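Local coordinates for molybdenum cofactor carrier protein (PDB 2IZ6) that binds and carries the molybdenum cofactor as a member of the SLOG family, at the interface of chains A and B. Sequence-based numbering; all coordinates share one arbitrary frame. Chains: chain A/B, Molybdenum cofactor carrier protein.

The interface of chains A and B. Residues chain A 116-118, 121, 147; chain B 125, 146, 150.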
# COMPACT_ATOMS: atom_id res chain seq x y z
N MET A 116 -7.03 -23.13 0.42
CA MET A 116 -6.60 -22.35 -0.73
C MET A 116 -7.76 -21.63 -1.39
O MET A 116 -8.87 -22.17 -1.42
CB MET A 116 -5.98 -23.27 -1.76
CG MET A 116 -5.25 -22.53 -2.92
SD MET A 116 -4.04 -21.38 -2.56
CE MET A 116 -2.87 -22.30 -1.49
N GLY A 117 -7.53 -20.38 -1.79
CA GLY A 117 -8.45 -19.56 -2.57
C GLY A 117 -7.59 -18.45 -3.18
O GLY A 117 -6.39 -18.48 -3.01
N PRO A 118 -8.20 -17.54 -3.95
CA PRO A 118 -7.40 -16.53 -4.68
C PRO A 118 -6.59 -15.67 -3.73
O PRO A 118 -5.41 -15.44 -3.97
CB PRO A 118 -8.45 -15.72 -5.43
CG PRO A 118 -9.58 -16.66 -5.59
CD PRO A 118 -9.59 -17.54 -4.39
N ALA A 121 -3.72 -17.65 -2.37
CA ALA A 121 -2.76 -17.92 -3.45
C ALA A 121 -1.86 -16.72 -3.70
O ALA A 121 -0.66 -16.89 -3.96
CB ALA A 121 -3.49 -18.30 -4.66
N PHE A 147 2.69 -24.58 -6.77
CA PHE A 147 3.59 -23.80 -5.94
C PHE A 147 4.92 -24.47 -5.91
O PHE A 147 5.97 -23.85 -5.92
CB PHE A 147 2.98 -23.53 -4.51
CG PHE A 147 1.87 -22.52 -4.55
CD1 PHE A 147 0.60 -22.85 -4.30
CD2 PHE A 147 2.14 -21.23 -4.97
CE1 PHE A 147 -0.44 -21.90 -4.45
CE2 PHE A 147 1.10 -20.27 -5.08
CZ PHE A 147 -0.13 -20.63 -4.85
N ALA B 125 -3.77 -14.10 -9.37
CA ALA B 125 -4.71 -14.48 -8.25
C ALA B 125 -5.51 -13.29 -7.75
O ALA B 125 -6.70 -13.38 -7.47
CB ALA B 125 -3.95 -15.11 -7.10
N PHE B 146 -4.07 -24.92 -12.15
CA PHE B 146 -4.22 -24.27 -10.84
C PHE B 146 -5.16 -23.06 -10.89
O PHE B 146 -6.12 -22.98 -10.12
CB PHE B 146 -2.90 -23.82 -10.26
CG PHE B 146 -3.10 -23.04 -8.99
CD1 PHE B 146 -3.74 -23.63 -7.90
CD2 PHE B 146 -2.69 -21.69 -8.90
CE1 PHE B 146 -3.96 -22.89 -6.72
CE2 PHE B 146 -2.88 -20.99 -7.70
CZ PHE B 146 -3.55 -21.59 -6.63
N LEU B 150 -9.11 -22.24 -9.23
CA LEU B 150 -9.50 -21.10 -8.38
C LEU B 150 -10.79 -20.50 -8.84
O LEU B 150 -11.63 -20.24 -8.01
CB LEU B 150 -8.45 -20.00 -8.34
CG LEU B 150 -7.10 -20.31 -7.66
CD1 LEU B 150 -6.24 -19.08 -7.72
CD2 LEU B 150 -7.24 -20.81 -6.23
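Aromatic packing centres on B:Phe146 and A:Phe147, whose ring planes are inclined by 69° with centroids 5.3 Å apart, an edge-to-face pair. The CE1–CZ edge of A:Phe147 points at one face of B:Phe146 near the far rim, with CE1 of A:Phe147 3.8 Å from CZ of B:Phe146. The opposite face of B:Phe146 is backed by CG of B:Leu150 from its own chain, which supports the ring from behind.

Aliphatic contacts surround the tip of this ring. CB of A:Ala121 lies at its edge in the ring plane, 3.8 Å from CZ of B:Phe146. The side chain of A:Met116 crosses that of B:Phe146 at about a right angle and meets the ring at its CE1–CZ edge, its CG 4.0 Å from CE1 of B:Phe146 and its SD 4.1 Å from CZ of the same ring. In B:Phe146, CG is anti to the backbone N (chi1 174°), which projects the ring from helix 141-150 towards chain A. A leucine in place of B:Phe146 has no aromatic face for the A:Phe147 edge, and would probably leave a gap beside CG of A:Met116 and CB of A:Ala121.

Further along, B:Leu150 divides its branches: CD2 rests on the backbone of A:Gly117, 3.9 Å from its C, while CD1 approaches A:Pro118 and A:Ala121. With 57 Å² hidden, it buries more surface than any other residue of this patch.

Helices 118-129 of the two chains meet through small groups, CB of A:Ala121 lying 4.1 Å from CB of B:Ala125. CB of B:Ala125 also packs 3.5 Å from the carbonyl O of A:Pro118.

By two-fold symmetry this apolar patch recurs with the chains exchanged, and it likely contributes to pairing of subunits in the four-copy deposited assembly, if that reflects the biological one.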